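Local coordinates for protein putative tryptophan halogenase (Xanthomonas campestris pv. campestris, PDB 6Y1W) that is a flavin-dependent halogenase that probably uses FAD chemistry to attach a halogen to an aromatic substrate, and is seen here without its cofactor, at residues Val16-Ile21 with Gln42-Leu47; Gly188-Val193 with Leu205-Gly210; Ser199-Ala204 with Trp329-Val334; Gly215-Asp220 with Thr364-Ile369. All blocks are in the same frame, centred on the assembly; numbering follows the deposited sequence. Where two conformers were deposited one is given.

Contact 1 (Val16-Ile21 with Gln42-Leu47); sequences VRRVVI and QLQITL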
loop_
_atom_site.group_PDB
_atom_site.type_symbol
_atom_site.label_atom_id
_atom_site.label_comp_id
_atom_site.label_asym_id
_atom_site.label_seq_id
_atom_site.Cartn_x
_atom_site.Cartn_y
_atom_site.Cartn_z
ATOM N N VAL A 16 -23.518 7.523 18.676
ATOM C CA VAL A 16 -23.022 6.293 19.287
ATOM C C VAL A 16 -22.365 6.649 20.615
ATOM O O VAL A 16 -21.303 7.273 20.638
ATOM C CB VAL A 16 -22.044 5.566 18.358
ATOM C CG1 VAL A 16 -21.492 4.354 19.079
ATOM C CG2 VAL A 16 -22.804 5.155 17.052
ATOM N N ARG A 17 -23.024 6.276 21.730
ATOM C CA ARG A 17 -22.520 6.535 23.070
ATOM C C ARG A 17 -22.360 5.295 23.910
ATOM O O ARG A 17 -21.665 5.356 24.927
ATOM C CB ARG A 17 -23.464 7.495 23.828
ATOM C CG ARG A 17 -23.406 8.916 23.321
ATOM C CD ARG A 17 -22.033 9.559 23.539
ATOM N NE ARG A 17 -21.310 9.710 22.275
ATOM C CZ ARG A 17 -21.482 10.720 21.422
ATOM N NH1 ARG A 17 -20.790 10.752 20.288
ATOM N NH2 ARG A 17 -22.345 11.692 21.694
ATOM N N ARG A 18 -23.016 4.190 23.551
ATOM C CA ARG A 18 -22.976 2.962 24.333
ATOM C C ARG A 18 -22.537 1.844 23.402
ATOM O O ARG A 18 -23.162 1.622 22.355
ATOM C CB ARG A 18 -24.346 2.640 24.961
ATOM C CG ARG A 18 -24.889 3.756 25.898
ATOM C CD ARG A 18 -26.400 3.607 26.158
ATOM N NE ARG A 18 -27.108 3.523 24.883
ATOM C CZ ARG A 18 -28.392 3.222 24.741
ATOM N NH1 ARG A 18 -29.143 2.996 25.816
ATOM N NH2 ARG A 18 -28.922 3.147 23.519
ATOM N N VAL A 19 -21.458 1.159 23.770
ATOM C CA VAL A 19 -20.941 0.032 22.995
ATOM C C VAL A 19 -21.073 -1.222 23.838
ATOM O O VAL A 19 -20.630 -1.254 24.991
ATOM C CB VAL A 19 -19.481 0.238 22.574
ATOM C CG1 VAL A 19 -18.963 -0.979 21.764
ATOM C CG2 VAL A 19 -19.329 1.521 21.754
ATOM N N VAL A 20 -21.671 -2.257 23.258
ATOM C CA VAL A 20 -21.875 -3.515 23.963
ATOM C C VAL A 20 -21.066 -4.590 23.227
ATOM O O VAL A 20 -21.232 -4.767 22.015
ATOM C CB VAL A 20 -23.362 -3.889 24.030
ATOM C CG1 VAL A 20 -23.508 -5.259 24.650
ATOM C CG2 VAL A 20 -24.120 -2.832 24.837
ATOM N N ILE A 21 -20.193 -5.276 23.949
ATOM C CA ILE A 21 -19.333 -6.334 23.398
ATOM C C ILE A 21 -19.909 -7.667 23.854
ATOM O O ILE A 21 -20.006 -7.940 25.055
ATOM C CB ILE A 21 -17.882 -6.162 23.879
ATOM C CG1 ILE A 21 -17.361 -4.816 23.375
ATOM C CG2 ILE A 21 -16.974 -7.300 23.340
ATOM C CD1 ILE A 21 -16.020 -4.384 23.966
ATOM N N GLN A 42 -15.523 8.823 26.612
ATOM C CA GLN A 42 -16.709 9.292 25.914
ATOM C C GLN A 42 -17.758 8.227 25.728
ATOM O O GLN A 42 -18.893 8.564 25.394
ATOM C CB GLN A 42 -16.337 9.805 24.503
ATOM C CG GLN A 42 -15.369 10.916 24.545
ATOM C CD GLN A 42 -15.121 11.613 23.223
ATOM O OE1 GLN A 42 -14.732 12.771 23.237
ATOM N NE2 GLN A 42 -15.305 10.918 22.085
ATOM N N LEU A 43 -17.420 6.960 25.928
ATOM C CA LEU A 43 -18.354 5.878 25.672
ATOM C C LEU A 43 -18.631 5.103 26.942
ATOM O O LEU A 43 -17.757 4.955 27.798
ATOM C CB LEU A 43 -17.788 4.895 24.624
ATOM C CG LEU A 43 -17.423 5.451 23.257
ATOM C CD1 LEU A 43 -16.778 4.293 22.507
ATOM C CD2 LEU A 43 -18.657 5.904 22.532
ATOM N N GLN A 44 -19.836 4.581 27.047
ATOM C CA GLN A 44 -20.133 3.549 28.030
ATOM C C GLN A 44 -19.904 2.211 27.347
ATOM O O GLN A 44 -20.574 1.903 26.359
ATOM C CB GLN A 44 -21.569 3.653 28.538
ATOM C CG GLN A 44 -21.909 2.557 29.565
ATOM C CD GLN A 44 -23.345 2.619 30.047
ATOM O OE1 GLN A 44 -24.108 3.519 29.667
ATOM N NE2 GLN A 44 -23.724 1.664 30.899
ATOM N N ILE A 45 -18.946 1.445 27.852
ATOM C CA ILE A 45 -18.563 0.184 27.229
ATOM C C ILE A 45 -18.888 -0.942 28.184
ATOM O O ILE A 45 -18.386 -0.959 29.318
ATOM C CB ILE A 45 -17.076 0.160 26.864
ATOM C CG1 ILE A 45 -16.738 1.365 26.006
ATOM C CG2 ILE A 45 -16.724 -1.176 26.137
ATOM C CD1 ILE A 45 -15.243 1.713 25.944
ATOM N N THR A 46 -19.693 -1.897 27.714
ATOM C CA THR A 46 -20.103 -3.056 28.494
ATOM C C THR A 46 -19.711 -4.323 27.760
ATOM O O THR A 46 -19.957 -4.434 26.558
ATOM C CB THR A 46 -21.609 -3.029 28.697
ATOM O OG1 THR A 46 -21.967 -1.782 29.345
ATOM C CG2 THR A 46 -22.081 -4.259 29.479
ATOM N N LEU A 47 -19.124 -5.288 28.482
ATOM C CA LEU A 47 -18.795 -6.595 27.907
ATOM C C LEU A 47 -19.562 -7.666 28.669
ATOM O O LEU A 47 -19.530 -7.695 29.908
ATOM C CB LEU A 47 -17.279 -6.877 27.964
ATOM C CG LEU A 47 -16.818 -8.140 27.206
ATOM C CD1 LEU A 47 -15.370 -7.945 26.779
ATOM C CD2 LEU A 47 -16.959 -9.430 28.059
HETATM O O HOH W 1 -21.510 7.785 27.017
#

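Contact 2 (Gly188-Val193 with Leu205-Gly210); sequences GRIGSV and LVLDDG. With BU9 (Meso-2,3-Butanediol), chain M.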
loop_
_atom_site.group_PDB
_atom_site.type_symbol
_atom_site.label_atom_id
_atom_site.label_comp_id
_atom_site.label_asym_id
_atom_site.label_seq_id
_atom_site.Cartn_x
_atom_site.Cartn_y
_atom_site.Cartn_z
ATOM N N GLY A 188 -22.648 -13.601 32.439
ATOM C CA GLY A 188 -23.919 -14.242 32.177
ATOM C C GLY A 188 -24.030 -14.754 30.762
ATOM O O GLY A 188 -23.115 -14.633 29.945
ATOM N N ARG A 189 -25.204 -15.298 30.480
ATOM C CA ARG A 189 -25.478 -15.859 29.171
ATOM C C ARG A 189 -26.596 -15.091 28.496
ATOM O O ARG A 189 -27.652 -14.841 29.087
ATOM C CB ARG A 189 -25.850 -17.345 29.275
ATOM C CG ARG A 189 -24.721 -18.179 29.833
ATOM C CD ARG A 189 -25.170 -19.568 30.250
ATOM N NE ARG A 189 -24.973 -20.571 29.200
ATOM C CZ ARG A 189 -23.810 -20.855 28.613
ATOM N NH1 ARG A 189 -22.697 -20.224 28.960
ATOM N NH2 ARG A 189 -23.758 -21.791 27.673
ATOM N N ILE A 190 -26.390 -14.823 27.220
ATOM C CA ILE A 190 -27.364 -14.090 26.425
ATOM C C ILE A 190 -28.501 -15.053 26.082
ATOM O O ILE A 190 -28.279 -16.100 25.468
ATOM C CB ILE A 190 -26.716 -13.514 25.158
ATOM C CG1 ILE A 190 -25.620 -12.512 25.518
ATOM C CG2 ILE A 190 -27.738 -12.810 24.297
ATOM C CD1 ILE A 190 -24.799 -12.105 24.316
ATOM N N GLY A 191 -29.715 -14.710 26.502
ATOM C CA GLY A 191 -30.888 -15.509 26.183
ATOM C C GLY A 191 -31.605 -15.088 24.912
ATOM O O GLY A 191 -32.173 -15.934 24.212
ATOM N N SER A 192 -31.598 -13.793 24.598
ATOM C CA SER A 192 -32.205 -13.329 23.358
ATOM C C SER A 192 -31.601 -11.989 22.950
ATOM O O SER A 192 -30.991 -11.282 23.760
ATOM C CB SER A 192 -33.727 -13.233 23.488
ATOM O OG SER A 192 -34.109 -12.253 24.427
ATOM N N VAL A 193 -31.750 -11.674 21.662
ATOM C CA VAL A 193 -31.299 -10.420 21.079
ATOM C C VAL A 193 -32.519 -9.692 20.537
ATOM O O VAL A 193 -33.266 -10.256 19.728
ATOM C CB VAL A 193 -30.273 -10.669 19.966
ATOM C CG1 VAL A 193 -29.732 -9.359 19.433
ATOM C CG2 VAL A 193 -29.154 -11.574 20.485
ATOM N N LEU A 205 -29.337 -6.685 24.334
ATOM C CA LEU A 205 -29.210 -8.091 24.675
ATOM C C LEU A 205 -30.039 -8.353 25.924
ATOM O O LEU A 205 -30.213 -7.464 26.771
ATOM C CB LEU A 205 -27.760 -8.500 24.944
ATOM C CG LEU A 205 -26.733 -8.038 23.908
ATOM C CD1 LEU A 205 -25.355 -8.425 24.416
ATOM C CD2 LEU A 205 -26.994 -8.633 22.511
ATOM N N VAL A 206 -30.612 -9.550 25.999
ATOM C CA VAL A 206 -31.341 -9.979 27.185
ATOM C C VAL A 206 -30.679 -11.233 27.728
ATOM O O VAL A 206 -30.581 -12.241 27.015
ATOM C CB VAL A 206 -32.830 -10.217 26.897
ATOM C CG1 VAL A 206 -33.528 -10.575 28.207
ATOM C CG2 VAL A 206 -33.460 -8.963 26.285
ATOM N N LEU A 207 -30.208 -11.168 28.977
ATOM C CA LEU A 207 -29.527 -12.297 29.593
ATOM C C LEU A 207 -30.528 -13.320 30.124
ATOM O O LEU A 207 -31.735 -13.072 30.208
ATOM C CB LEU A 207 -28.614 -11.841 30.736
ATOM C CG LEU A 207 -27.581 -10.763 30.370
ATOM C CD1 LEU A 207 -26.617 -10.514 31.517
ATOM C CD2 LEU A 207 -26.818 -11.136 29.108
ATOM N N ASP A 208 -29.996 -14.474 30.539
ATOM C CA ASP A 208 -30.871 -15.537 31.018
ATOM C C ASP A 208 -31.614 -15.154 32.292
ATOM O O ASP A 208 -32.655 -15.746 32.581
ATOM C CB ASP A 208 -30.057 -16.804 31.294
ATOM C CG ASP A 208 -29.720 -17.574 30.036
ATOM O OD1 ASP A 208 -30.299 -17.268 28.964
ATOM O OD2 ASP A 208 -28.876 -18.495 30.129
ATOM N N ASP A 209 -31.166 -14.125 33.007
ATOM C CA ASP A 209 -31.837 -13.670 34.216
ATOM C C ASP A 209 -32.745 -12.482 33.958
ATOM O O ASP A 209 -33.240 -11.872 34.910
ATOM C CB ASP A 209 -30.807 -13.324 35.297
ATOM C CG ASP A 209 -29.872 -12.185 34.886
ATOM O OD1 ASP A 209 -30.154 -11.498 33.877
ATOM O OD2 ASP A 209 -28.841 -11.984 35.568
ATOM N N GLY A 210 -32.946 -12.116 32.695
ATOM C CA GLY A 210 -33.806 -11.005 32.373
ATOM C C GLY A 210 -33.112 -9.670 32.261
ATOM O O GLY A 210 -33.770 -8.679 31.916
HETATM C C03 BU9 M . -22.119 -16.839 24.568
HETATM C C04 BU9 M . -22.691 -16.291 25.883
HETATM O O06 BU9 M . -23.981 -15.794 25.632
HETATM C C05 BU9 M . -21.794 -15.189 26.470
HETATM C C01 BU9 M . -20.353 -15.691 26.615
HETATM O O6 BU9 M . -21.805 -14.035 25.657
HETATM O O HOH W 2 -27.551 -14.800 32.547
#

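Contact 3 (Ser199-Ala204 with Trp329-Val334); sequences SGDIAA and WEKNCV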
loop_
_atom_site.group_PDB
_atom_site.type_symbol
_atom_site.label_atom_id
_atom_site.label_comp_id
_atom_site.label_asym_id
_atom_site.label_seq_id
_atom_site.Cartn_x
_atom_site.Cartn_y
_atom_site.Cartn_z
ATOM N N SER A 199 -35.804 -0.605 11.771
ATOM C CA SER A 199 -34.507 -0.623 11.097
ATOM C C SER A 199 -33.894 -2.014 11.016
ATOM O O SER A 199 -33.027 -2.262 10.167
ATOM C CB SER A 199 -33.531 0.309 11.824
ATOM O OG SER A 199 -33.377 -0.140 13.153
ATOM N N GLY A 200 -34.301 -2.912 11.890
ATOM C CA GLY A 200 -33.572 -4.148 12.027
ATOM C C GLY A 200 -32.302 -4.032 12.845
ATOM O O GLY A 200 -31.667 -5.060 13.100
ATOM N N ASP A 201 -31.925 -2.832 13.287
ATOM C CA ASP A 201 -30.715 -2.713 14.108
ATOM C C ASP A 201 -30.859 -3.511 15.393
ATOM O O ASP A 201 -31.961 -3.729 15.899
ATOM C CB ASP A 201 -30.432 -1.260 14.487
ATOM C CG ASP A 201 -30.073 -0.415 13.323
ATOM O OD1 ASP A 201 -29.929 -0.943 12.207
ATOM O OD2 ASP A 201 -29.969 0.808 13.523
ATOM N N ILE A 202 -29.723 -3.949 15.944
ATOM C CA ILE A 202 -29.770 -4.541 17.273
ATOM C C ILE A 202 -30.117 -3.456 18.290
ATOM O O ILE A 202 -29.537 -2.366 18.283
ATOM C CB ILE A 202 -28.434 -5.202 17.626
ATOM C CG1 ILE A 202 -28.097 -6.255 16.575
ATOM C CG2 ILE A 202 -28.507 -5.778 19.061
ATOM C CD1 ILE A 202 -26.786 -6.917 16.792
ATOM N N ALA A 203 -31.061 -3.757 19.184
ATOM C CA ALA A 203 -31.461 -2.813 20.228
ATOM C C ALA A 203 -30.901 -3.149 21.608
ATOM O O ALA A 203 -30.519 -2.239 22.353
ATOM C CB ALA A 203 -32.991 -2.740 20.315
ATOM N N ALA A 204 -30.839 -4.428 21.974
ATOM C CA ALA A 204 -30.413 -4.794 23.317
ATOM C C ALA A 204 -30.140 -6.283 23.357
ATOM O O ALA A 204 -30.672 -7.049 22.549
ATOM C CB ALA A 204 -31.476 -4.444 24.370
ATOM N N TRP A 329 -19.352 -5.854 8.974
ATOM C CA TRP A 329 -20.112 -4.795 9.626
ATOM C C TRP A 329 -21.478 -4.795 8.956
ATOM O O TRP A 329 -21.575 -4.560 7.745
ATOM C CB TRP A 329 -19.432 -3.440 9.454
ATOM C CG TRP A 329 -20.042 -2.308 10.283
ATOM C CD1 TRP A 329 -21.296 -2.239 10.804
ATOM C CD2 TRP A 329 -19.373 -1.117 10.666
ATOM N NE1 TRP A 329 -21.461 -1.052 11.490
ATOM C CE2 TRP A 329 -20.303 -0.336 11.410
ATOM C CE3 TRP A 329 -18.094 -0.617 10.443
ATOM C CZ2 TRP A 329 -19.973 0.888 11.954
ATOM C CZ3 TRP A 329 -17.762 0.648 10.972
ATOM C CH2 TRP A 329 -18.717 1.382 11.709
ATOM N N GLU A 330 -22.511 -5.076 9.736
ATOM C CA GLU A 330 -23.883 -5.113 9.222
ATOM C C GLU A 330 -24.721 -4.283 10.177
ATOM O O GLU A 330 -24.747 -4.578 11.374
ATOM C CB GLU A 330 -24.380 -6.562 9.139
ATOM C CG GLU A 330 -25.856 -6.726 8.811
ATOM C CD GLU A 330 -26.107 -6.673 7.337
ATOM O OE1 GLU A 330 -25.139 -6.451 6.578
ATOM O OE2 GLU A 330 -27.279 -6.844 6.942
ATOM N N LYS A 331 -25.398 -3.252 9.648
ATOM C CA LYS A 331 -26.201 -2.359 10.488
ATOM C C LYS A 331 -25.326 -1.844 11.634
ATOM O O LYS A 331 -24.301 -1.230 11.373
ATOM C CB LYS A 331 -27.455 -3.062 11.000
ATOM C CG LYS A 331 -28.348 -3.646 9.852
ATOM C CD LYS A 331 -29.768 -3.983 10.314
ATOM C CE LYS A 331 -30.657 -4.395 9.125
ATOM N NZ LYS A 331 -30.357 -3.526 7.974
ATOM N N ASN A 332 -25.724 -2.054 12.888
ATOM C CA ASN A 332 -24.941 -1.548 14.018
ATOM C C ASN A 332 -24.176 -2.658 14.740
ATOM O O ASN A 332 -23.950 -2.577 15.952
ATOM C CB ASN A 332 -25.819 -0.778 15.016
ATOM C CG ASN A 332 -26.859 -1.661 15.715
ATOM O OD1 ASN A 332 -27.288 -2.689 15.202
ATOM N ND2 ASN A 332 -27.243 -1.270 16.914
ATOM N N CYS A 333 -23.733 -3.664 13.992
ATOM C CA CYS A 333 -23.004 -4.805 14.529
ATOM C C CYS A 333 -21.698 -5.008 13.758
ATOM O O CYS A 333 -21.696 -5.038 12.524
ATOM C CB CYS A 333 -23.870 -6.070 14.431
ATOM S SG CYS A 333 -23.026 -7.560 15.030
ATOM N N VAL A 334 -20.582 -5.108 14.484
ATOM C CA VAL A 334 -19.281 -5.427 13.878
ATOM C C VAL A 334 -18.842 -6.770 14.432
ATOM O O VAL A 334 -18.707 -6.929 15.659
ATOM C CB VAL A 334 -18.229 -4.336 14.161
ATOM C CG1 VAL A 334 -16.893 -4.728 13.567
ATOM C CG2 VAL A 334 -18.656 -2.979 13.571
#

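Contact 4 (Gly215-Asp220 with Thr364-Ile369); sequences GDLFLD and TFPQVI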
loop_
_atom_site.group_PDB
_atom_site.type_symbol
_atom_site.label_atom_id
_atom_site.label_comp_id
_atom_site.label_asym_id
_atom_site.label_seq_id
_atom_site.Cartn_x
_atom_site.Cartn_y
_atom_site.Cartn_z
ATOM N N GLY A 215 -27.748 -0.826 23.775
ATOM C CA GLY A 215 -26.543 -0.224 23.227
ATOM C C GLY A 215 -26.810 0.393 21.876
ATOM O O GLY A 215 -27.874 0.212 21.270
ATOM N N ASP A 216 -25.810 1.131 21.401
ATOM C CA ASP A 216 -25.863 1.768 20.091
ATOM C C ASP A 216 -25.063 1.005 19.049
ATOM O O ASP A 216 -25.415 1.021 17.868
ATOM C CB ASP A 216 -25.340 3.210 20.179
ATOM C CG ASP A 216 -26.095 4.028 21.214
ATOM O OD1 ASP A 216 -27.348 3.977 21.210
ATOM O OD2 ASP A 216 -25.438 4.676 22.065
ATOM N N LEU A 217 -23.966 0.404 19.466
ATOM C CA LEU A 217 -23.082 -0.343 18.581
ATOM C C LEU A 217 -22.741 -1.609 19.330
ATOM O O LEU A 217 -22.468 -1.554 20.527
ATOM C CB LEU A 217 -21.822 0.443 18.258
ATOM C CG LEU A 217 -20.766 -0.285 17.442
ATOM C CD1 LEU A 217 -21.216 -0.374 15.969
ATOM C CD2 LEU A 217 -19.474 0.532 17.554
ATOM N N PHE A 218 -22.776 -2.729 18.632
ATOM C CA PHE A 218 -22.588 -4.034 19.232
ATOM C C PHE A 218 -21.413 -4.698 18.541
ATOM O O PHE A 218 -21.380 -4.755 17.313
ATOM C CB PHE A 218 -23.835 -4.909 19.073
ATOM C CG PHE A 218 -25.003 -4.412 19.920
ATOM C CD1 PHE A 218 -25.774 -3.352 19.489
ATOM C CD2 PHE A 218 -25.244 -4.969 21.181
ATOM C CE1 PHE A 218 -26.802 -2.881 20.278
ATOM C CE2 PHE A 218 -26.279 -4.515 21.965
ATOM C CZ PHE A 218 -27.066 -3.482 21.514
ATOM N N LEU A 219 -20.490 -5.239 19.317
ATOM C CA LEU A 219 -19.404 -6.021 18.728
ATOM C C LEU A 219 -19.680 -7.497 18.974
ATOM O O LEU A 219 -19.818 -7.924 20.132
ATOM C CB LEU A 219 -18.056 -5.641 19.336
ATOM C CG LEU A 219 -17.730 -4.134 19.339
ATOM C CD1 LEU A 219 -16.288 -3.909 19.863
ATOM C CD2 LEU A 219 -17.971 -3.505 17.969
ATOM N N ASP A 220 -19.727 -8.296 17.899
ATOM C CA ASP A 220 -19.994 -9.733 18.046
ATOM C C ASP A 220 -18.669 -10.472 18.193
ATOM O O ASP A 220 -17.922 -10.640 17.225
ATOM C CB ASP A 220 -20.772 -10.281 16.851
ATOM C CG ASP A 220 -21.284 -11.673 17.112
ATOM O OD1 ASP A 220 -20.775 -12.327 18.070
ATOM O OD2 ASP A 220 -22.144 -12.146 16.355
ATOM N N THR A 364 -12.264 4.246 11.922
ATOM C CA THR A 364 -13.497 4.730 11.303
ATOM C C THR A 364 -14.609 4.841 12.337
ATOM O O THR A 364 -15.793 4.662 12.031
ATOM C CB THR A 364 -13.927 3.834 10.141
ATOM O OG1 THR A 364 -15.039 4.438 9.458
ATOM C CG2 THR A 364 -14.322 2.480 10.653
ATOM N N PHE A 365 -14.240 5.175 13.586
ATOM C CA PHE A 365 -15.200 5.025 14.659
ATOM C C PHE A 365 -16.368 5.991 14.467
ATOM O O PHE A 365 -16.149 7.165 14.166
ATOM C CB PHE A 365 -14.593 5.216 16.066
ATOM C CG PHE A 365 -15.472 4.611 17.121
ATOM C CD1 PHE A 365 -15.446 3.233 17.352
ATOM C CD2 PHE A 365 -16.455 5.367 17.739
ATOM C CE1 PHE A 365 -16.327 2.660 18.248
ATOM C CE2 PHE A 365 -17.318 4.779 18.648
ATOM C CZ PHE A 365 -17.262 3.429 18.886
ATOM N N PRO A 366 -17.607 5.527 14.593
ATOM C CA PRO A 366 -18.751 6.371 14.212
ATOM C C PRO A 366 -19.068 7.395 15.298
ATOM O O PRO A 366 -19.106 7.070 16.494
ATOM C CB PRO A 366 -19.905 5.365 14.069
ATOM C CG PRO A 366 -19.497 4.202 15.031
ATOM C CD PRO A 366 -17.990 4.116 14.812
ATOM N N GLN A 367 -19.273 8.644 14.869
ATOM C CA GLN A 367 -20.194 9.511 15.612
ATOM C C GLN A 367 -21.622 9.026 15.417
ATOM O O GLN A 367 -22.386 8.874 16.382
ATOM C CB GLN A 367 -20.093 10.960 15.142
ATOM C CG GLN A 367 -18.753 11.574 15.252
ATOM C CD GLN A 367 -18.509 12.229 16.601
ATOM O OE1 GLN A 367 -19.272 12.013 17.590
ATOM N NE2 GLN A 367 -17.432 13.015 16.668
ATOM N N VAL A 368 -22.016 8.831 14.167
ATOM C CA VAL A 368 -23.273 8.189 13.799
ATOM C C VAL A 368 -22.903 7.107 12.802
ATOM O O VAL A 368 -21.890 7.225 12.109
ATOM C CB VAL A 368 -24.311 9.168 13.171
ATOM C CG1 VAL A 368 -24.658 10.310 14.142
ATOM C CG2 VAL A 368 -23.811 9.703 11.805
ATOM N N ILE A 369 -23.667 6.020 12.794
ATOM C CA ILE A 369 -23.379 4.918 11.874
ATOM C C ILE A 369 -23.951 5.284 10.515
ATOM O O ILE A 369 -25.092 5.743 10.420
ATOM C CB ILE A 369 -23.946 3.596 12.410
ATOM C CG1 ILE A 369 -23.209 3.229 13.705
ATOM C CG2 ILE A 369 -23.729 2.456 11.393
ATOM C CD1 ILE A 369 -23.902 2.174 14.534
#

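Contact 1 (Val16-Ile21 with Gln42-Leu47)
The carbonyl oxygen R17 O is gripped by several donors at once: Q44 N donates to it at 2.9 Å, a water donates as well, and the CA-H of L43 leans on it with L43 CA 3.4 Å away. The same water donates to Q42 O at 3.2 Å, so it bridges the two segments just where regular pairing begins. From there the strands run side by side in the same sense, 14° apart, and the parallel ladder continues with V19 N to Q44 O (2.8 Å), T46 N to V19 O and I21 N to T46 O, the last with an N-H...O angle of 171°.

One face of this pair is aliphatic. V19 CG2 and L43 CD1 meet at 3.8 Å, methyl against methyl, while I21 reaches both I45 and L47. Its CG1 stands beside the backbone N (chi1 -62°) and carries CD1 to I45 CG2 at 3.9 Å; CG2, on the other branch, packs on L47 CD1. The remaining face carries R18, V20, Q44 and T46, and the R18 guanidinium turns away from the pair to form salt bridges with E214 and D216.

This beta-alpha-beta unit is consistent with the opening of a Rossmann-type FAD-binding domain, strand 18-22 leading into the glycine-rich turn predicted to bind FAD. Helix 25-39 covers the aliphatic face, L35 packing on V19, L43 and I45, and W29 on L47. Strand 217-220 continues the sheet beyond 18-22, and strand 184-195 continues it beyond 44-49.

Contact 2 (Gly188-Val193 with Leu205-Gly210)
I190 turns its side chain across those of L205 and L207, successive carbons of one branch serving different partners: I190 CD1 meets L205 CD1 at 3.7 Å, and I190 CG1 lies against L207 CD2. V193 and L205 instead run side by side in the same direction, L205 CD2 resting against both methyls of V193. On the sheet face carrying S192 and V206, S192 OG occupies the crowded position between the backbone N and the carbonyl carbon (chi1 65°), which brings it to 3.4 Å from V206 CB. R189 and D208 also lie alongside each other, but their flat ends are turned 62° apart; D208 OD2 touches R189 CB at 3.3 Å, whereas the guanidinium bonds to S50.

These antiparallel strands are interrupted by a classic beta bulge. V206 O accepts from two successive amides, G191 N at 2.7 Å and S192 N at 3.0 Å, and V206 N returns a bond to S192 O. Within the type I turn L207-G210, D208 N donates to R189 O at 2.8 Å.

The bulged hairpin borders a pocket occupied by meso-2,3-butanediol, whose O06 accepts from I190 N at 3.0 Å in a nearly straight bond. The chemistry is thus divided: the backbone supplies the directed polar bonds, including the one to the ligand, the aliphatic groups supply packing, and the R189-D208 charges, with NE and OD2 beyond salt-bridge range, probably add only a mild attraction.

Contact 3 (Ser199-Ala204 with Trp329-Val334)
K331 and N332 form the corners of a type II' turn from E330 to C333 that faces D201 and I202, with the CA atoms of K331 and D201 5.8 Å apart. The N332 amide does the work of a neighbouring strand, holding both polar groups of the I202 backbone. N332 OD1 accepts from I202 N at 2.8 Å, the donor tilted 17° from the carbonyl plane, while N332 ND2 donates to a lone pair of I202 O at 2.9 Å with the acceptor close to the amide plane. A further bond from ND2 to D216 O helps fix the rotation of the amide. Over this group the D201 carboxylate is stacked with its plane 30° from the amide, D201 CB lying 3.5 Å from N332 OD1. K331 lays its aliphatic chain beside the loop, CD on G200 O at 3.5 Å and CE on S199 O. Deeper in, I202 CD1 packs against C333 CB at 3.8 Å.

Within 199-204, S199 OG accepts from D201 N, forming an ST turn ahead of strand 202-207. The start of that strand thus meets strands 329-330 and 333-335 of the same mixed sheet, I202 and N332 both touching F218 of strand 217-220. E330 and C333 exchange backbone hydrogen bonds in both directions, the mark of a tight beta hairpin with a two-residue loop.

Contact 4 (Gly215-Asp220 with Thr364-Ile369)
L217 is the projecting side chain of this contact, and F365, P366 and I369 shape the hollow that receives it. Its CG lies anti to the backbone N (chi1 175°), and from there the two methyls fork. L217 CD2 enters the F365 side, 3.9 Å from both CE1 and CZ of the ring and approaching it obliquely; P366 CG stands farther off, at 4.5 Å from the same methyl. The other prong, L217 CD1, meets I369 CD1 at 4.0 Å. I369 is a bump in its own right: CD1 extends anti to CA (chi2 164°) and reaches the strand backbone, 3.8 Å from D216 O.

Within the hollow, P366 CD lies 3.4 Å above one face of the F365 ring, offset toward its rim. V16 packs on L217, P366 and I369, while P461 of the second subunit touches F365.

With only 152 Å² buried, this is a compact join between strand 217-220 and the loop linking helices 350-363 and 371-397. Its chemistry is that of apolar shape matching, carried by methyl and ring contacts without directed bonds. Polar ends are satisfied elsewhere: D216 pairs with R18, and Q367 bonds to D464 and H459 of the second subunit.

From the N terminus, contact 1 closes first, returning the chain after one helix to complete a beta-alpha-beta unit before any other contact opens. Contact 2 then closes a short hairpin on the same sheet. Contact 3 opens within that hairpin's connection, at 199-204, and closes only at 329-334, so contacts 2 and 3 cross. Contact 4 opens at 215-220, inside the long loop of contact 3, and closes beyond it at 364-369, giving a second crossing; contacts 2 and 4 are in series. Strand 217-220 lies between 18-22 and 333-335, joining contacts 1, 3 and 4, while V20 packing on L205 links contacts 1 and 2.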